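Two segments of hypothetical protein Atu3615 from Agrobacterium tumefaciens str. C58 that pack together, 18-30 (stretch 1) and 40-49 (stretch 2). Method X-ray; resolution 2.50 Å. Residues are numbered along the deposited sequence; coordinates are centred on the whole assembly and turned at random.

Stretch 1, residues 18-30: PHPEGGFYHQTFR
Stretch 2 (40-49) STAIYYLLEK

Two antiparallel strands, 24-30 and 41-48, pair edge to edge, their axes 4.5 Å apart at closest approach and their N-to-C directions at 157°; the contact buries 823 Å², both sides summed. Phe24 pairs with Leu46 and His26 with Tyr44 as hydrogen-bonded pairs (CA-CA 5.3 Å each); between and beyond them Tyr25-Tyr45 and Gln27-Ile43 are non-hydrogen-bonded pairs (CA-CA 4.4 Å each). The ladder runs Phe24 N to Leu46 O 3.1 Å, Leu46 N to Phe24 O 2.9 Å, His26 N to Tyr44 O 3.1 Å and Tyr44 N to His26 O 2.9 Å. A beta bulge at Thr28 (phi/psi -108/-10) then shifts the register by one: Thr28 N donates to Ala42 O (3.2 Å), Ala42 N to Phe29 O (3.1 Å), and Phe29 pairs with Ala42, Arg30 with Thr41. Other strand residues keep extended angles, phi -78 to -170° and psi 119 to 173°.

Tyr45 (phi/psi -140/141, chi1 t, chi2 66°) covers the most surface, 87 Å². Its buried ring reaches past the strand end into the 19-22 loop, where its OH donates to Gly22 O (2.7 Å). The phenol suits this place, with a ring for apolar contact and a polar tip for the carbonyl. Its edge meets the face of the His19 ring, centroids 5.8 Å apart and planes at 86°, and its CD1 lies 3.8 Å from Tyr25 CB. A type I turn from His19 to Gly22 shapes this loop, closed by Gly22 N to His19 O (2.9 Å); His19 N to Gly23 O (2.7 Å) and Glu21 N to His19 ND1 (3.0 Å) brace it. Gly22 (112/154) and Gly23 (86/-173) have backbone angles that call for glycine; at Gly23 a CB would also clash with Leu46 O and Leu47 CD2.

Phe24 (-126/150, chi1 m, chi2 77°), covering 80 Å², lies on the other face with His26, Phe29, Ala42, Tyr44 and Leu46. Its CD1 is 4.2 Å from Leu46 CD2, an apolar contact, and its CE1 comes within 3.2 Å of Glu48 OE1. Tyr44 (chi1 -90°, chi2 144°), covering 63 Å², places CD1 3.5 Å from Thr28 CG2, beside the bulge. Small Ala42 sets its CB 4.1 Å from Phe29 CB (Phe29 chi1 t).

On the Tyr45 face, Tyr25 (chi1 89°, chi2 113°) brings CD1 to 3.8 Å from Ile43 CG1. Arg30, extended through chi1 and chi2 (both t), lays its guanidinium face over Thr41 CG2, 3.3 Å from Arg30 NH2.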

# COMPACT_ATOMS: atom_id res chain seq x y z
N PRO A 18 -27.80 -2.71 -1.53
CA PRO A 18 -26.97 -1.82 -0.73
C PRO A 18 -26.36 -2.50 0.49
O PRO A 18 -27.03 -3.21 1.23
CB PRO A 18 -27.93 -0.68 -0.36
CG PRO A 18 -29.27 -1.35 -0.37
CD PRO A 18 -29.19 -2.22 -1.59
N HIS A 19 -25.07 -2.27 0.69
CA HIS A 19 -24.37 -2.88 1.80
C HIS A 19 -24.38 -1.92 2.98
O HIS A 19 -24.40 -0.71 2.81
CB HIS A 19 -22.93 -3.22 1.39
CG HIS A 19 -22.19 -4.02 2.40
ND1 HIS A 19 -21.68 -3.47 3.56
CD2 HIS A 19 -21.92 -5.35 2.46
CE1 HIS A 19 -21.13 -4.43 4.29
NE2 HIS A 19 -21.26 -5.57 3.65
N PRO A 20 -24.38 -2.45 4.21
CA PRO A 20 -24.40 -1.56 5.37
C PRO A 20 -23.27 -0.53 5.42
O PRO A 20 -23.44 0.53 6.01
CB PRO A 20 -24.35 -2.53 6.55
CG PRO A 20 -25.09 -3.71 6.02
CD PRO A 20 -24.54 -3.86 4.63
N GLU A 21 -22.14 -0.83 4.80
CA GLU A 21 -20.99 0.08 4.83
C GLU A 21 -20.99 1.07 3.68
O GLU A 21 -20.11 1.93 3.59
CB GLU A 21 -19.68 -0.71 4.81
CG GLU A 21 -19.38 -1.40 3.48
CD GLU A 21 -18.27 -2.43 3.57
OE1 GLU A 21 -18.38 -3.32 4.44
OE2 GLU A 21 -17.31 -2.36 2.78
N GLY A 22 -21.98 0.94 2.80
CA GLY A 22 -22.04 1.81 1.64
C GLY A 22 -21.78 0.91 0.44
O GLY A 22 -21.14 -0.13 0.59
N GLY A 23 -22.27 1.29 -0.74
CA GLY A 23 -22.08 0.47 -1.92
C GLY A 23 -23.16 -0.59 -2.05
O GLY A 23 -24.12 -0.61 -1.28
N PHE A 24 -22.99 -1.48 -3.02
CA PHE A 24 -23.94 -2.55 -3.26
C PHE A 24 -23.19 -3.88 -3.25
O PHE A 24 -22.02 -3.94 -3.62
CB PHE A 24 -24.65 -2.34 -4.60
CG PHE A 24 -25.29 -0.99 -4.73
CD1 PHE A 24 -24.51 0.13 -4.99
CD2 PHE A 24 -26.65 -0.83 -4.52
CE1 PHE A 24 -25.08 1.40 -5.03
CE2 PHE A 24 -27.24 0.43 -4.55
CZ PHE A 24 -26.46 1.55 -4.81
N TYR A 25 -23.86 -4.95 -2.83
CA TYR A 25 -23.18 -6.23 -2.77
C TYR A 25 -24.13 -7.41 -2.86
O TYR A 25 -25.35 -7.25 -2.85
CB TYR A 25 -22.39 -6.32 -1.46
CG TYR A 25 -23.19 -6.90 -0.31
CD1 TYR A 25 -22.85 -8.13 0.24
CD2 TYR A 25 -24.30 -6.23 0.22
CE1 TYR A 25 -23.59 -8.69 1.27
CE2 TYR A 25 -25.05 -6.78 1.27
CZ TYR A 25 -24.68 -8.02 1.78
OH TYR A 25 -25.39 -8.60 2.81
N HIS A 26 -23.56 -8.60 -2.96
CA HIS A 26 -24.33 -9.82 -3.03
C HIS A 26 -23.40 -10.94 -2.60
O HIS A 26 -22.30 -11.06 -3.12
CB HIS A 26 -24.85 -10.09 -4.45
CG HIS A 26 -25.44 -11.45 -4.62
ND1 HIS A 26 -26.67 -11.80 -4.10
CD2 HIS A 26 -24.95 -12.57 -5.20
CE1 HIS A 26 -26.91 -13.08 -4.36
NE2 HIS A 26 -25.88 -13.57 -5.02
N GLN A 27 -23.83 -11.74 -1.63
CA GLN A 27 -23.00 -12.84 -1.17
C GLN A 27 -23.16 -13.93 -2.22
O GLN A 27 -24.28 -14.28 -2.60
CB GLN A 27 -23.47 -13.34 0.20
CG GLN A 27 -22.62 -14.47 0.77
CD GLN A 27 -23.05 -14.88 2.17
OE1 GLN A 27 -22.95 -14.10 3.12
NE2 GLN A 27 -23.53 -16.11 2.30
N THR A 28 -22.04 -14.46 -2.70
CA THR A 28 -22.06 -15.48 -3.73
C THR A 28 -21.69 -16.84 -3.19
O THR A 28 -21.83 -17.84 -3.88
CB THR A 28 -21.08 -15.15 -4.83
OG1 THR A 28 -19.76 -15.06 -4.27
CG2 THR A 28 -21.42 -13.81 -5.49
N PHE A 29 -21.21 -16.90 -1.96
CA PHE A 29 -20.80 -18.17 -1.42
C PHE A 29 -20.48 -18.21 0.07
O PHE A 29 -19.94 -17.26 0.65
CB PHE A 29 -19.59 -18.65 -2.23
CG PHE A 29 -18.96 -19.92 -1.72
CD1 PHE A 29 -19.58 -21.14 -1.92
CD2 PHE A 29 -17.73 -19.89 -1.07
CE1 PHE A 29 -18.99 -22.32 -1.47
CE2 PHE A 29 -17.12 -21.06 -0.61
CZ PHE A 29 -17.75 -22.27 -0.81
N ARG A 30 -20.84 -19.33 0.69
CA ARG A 30 -20.51 -19.61 2.08
C ARG A 30 -20.27 -21.12 2.07
O ARG A 30 -21.14 -21.91 1.70
CB ARG A 30 -21.65 -19.25 3.06
CG ARG A 30 -21.21 -19.54 4.52
CD ARG A 30 -22.23 -19.18 5.61
NE ARG A 30 -22.52 -17.76 5.64
CZ ARG A 30 -21.74 -16.83 6.20
NH1 ARG A 30 -22.12 -15.56 6.15
NH2 ARG A 30 -20.61 -17.16 6.81
N SER A 40 -14.98 -20.26 4.59
CA SER A 40 -14.86 -18.93 4.01
C SER A 40 -16.13 -18.46 3.31
O SER A 40 -17.09 -19.22 3.20
CB SER A 40 -13.72 -18.91 2.99
OG SER A 40 -14.11 -19.55 1.78
N THR A 41 -16.14 -17.21 2.88
CA THR A 41 -17.26 -16.63 2.14
C THR A 41 -16.68 -15.77 1.03
O THR A 41 -15.50 -15.38 1.08
CB THR A 41 -18.20 -15.73 2.99
OG1 THR A 41 -17.47 -14.59 3.45
CG2 THR A 41 -18.80 -16.49 4.17
N ALA A 42 -17.51 -15.48 0.02
CA ALA A 42 -17.11 -14.66 -1.11
C ALA A 42 -18.26 -13.69 -1.34
O ALA A 42 -19.39 -13.95 -0.93
CB ALA A 42 -16.86 -15.53 -2.35
N ILE A 43 -17.98 -12.59 -2.04
CA ILE A 43 -18.98 -11.57 -2.27
C ILE A 43 -18.65 -10.73 -3.50
O ILE A 43 -17.50 -10.61 -3.88
CB ILE A 43 -19.03 -10.65 -1.01
CG1 ILE A 43 -20.29 -10.94 -0.21
CG2 ILE A 43 -18.84 -9.19 -1.38
CD1 ILE A 43 -20.05 -11.87 0.98
N TYR A 44 -19.68 -10.17 -4.13
CA TYR A 44 -19.51 -9.26 -5.26
C TYR A 44 -19.76 -7.93 -4.55
O TYR A 44 -20.68 -7.83 -3.75
CB TYR A 44 -20.58 -9.49 -6.34
CG TYR A 44 -20.22 -10.51 -7.40
CD1 TYR A 44 -21.19 -11.35 -7.95
CD2 TYR A 44 -18.91 -10.66 -7.83
CE1 TYR A 44 -20.85 -12.33 -8.88
CE2 TYR A 44 -18.56 -11.62 -8.76
CZ TYR A 44 -19.53 -12.46 -9.28
OH TYR A 44 -19.17 -13.43 -10.19
N TYR A 45 -18.93 -6.92 -4.82
CA TYR A 45 -19.08 -5.63 -4.17
C TYR A 45 -18.80 -4.50 -5.17
O TYR A 45 -17.89 -4.60 -5.99
CB TYR A 45 -18.10 -5.53 -2.99
CG TYR A 45 -18.24 -4.29 -2.14
CD1 TYR A 45 -19.40 -4.05 -1.39
CD2 TYR A 45 -17.21 -3.35 -2.07
CE1 TYR A 45 -19.52 -2.91 -0.58
CE2 TYR A 45 -17.32 -2.21 -1.27
CZ TYR A 45 -18.47 -2.00 -0.53
OH TYR A 45 -18.56 -0.89 0.27
N LEU A 46 -19.58 -3.42 -5.09
CA LEU A 46 -19.43 -2.32 -6.02
C LEU A 46 -19.56 -0.92 -5.44
O LEU A 46 -20.45 -0.65 -4.63
CB LEU A 46 -20.42 -2.48 -7.18
CG LEU A 46 -20.44 -1.37 -8.24
CD1 LEU A 46 -20.79 -1.93 -9.59
CD2 LEU A 46 -21.44 -0.30 -7.85
N LEU A 47 -18.67 -0.04 -5.86
CA LEU A 47 -18.72 1.35 -5.43
C LEU A 47 -18.83 2.20 -6.69
O LEU A 47 -18.41 1.76 -7.75
CB LEU A 47 -17.44 1.72 -4.66
CG LEU A 47 -17.11 0.93 -3.39
CD1 LEU A 47 -15.74 1.33 -2.91
CD2 LEU A 47 -18.14 1.18 -2.31
N GLU A 48 -19.41 3.38 -6.58
CA GLU A 48 -19.55 4.27 -7.74
C GLU A 48 -18.99 5.59 -7.30
O GLU A 48 -18.69 5.78 -6.13
CB GLU A 48 -21.02 4.48 -8.11
CG GLU A 48 -21.95 3.35 -7.77
CD GLU A 48 -23.39 3.66 -8.14
OE1 GLU A 48 -24.29 2.92 -7.70
OE2 GLU A 48 -23.61 4.65 -8.87
N LYS A 49 -18.85 6.53 -8.23
CA LYS A 49 -18.33 7.83 -7.85
C LYS A 49 -19.28 8.38 -6.81
O LYS A 49 -20.50 8.28 -6.95
CB LYS A 49 -18.27 8.79 -9.04
CG LYS A 49 -17.55 10.10 -8.72
CD LYS A 49 -16.11 9.84 -8.24
CE LYS A 49 -15.43 11.10 -7.70
NZ LYS A 49 -16.10 11.63 -6.45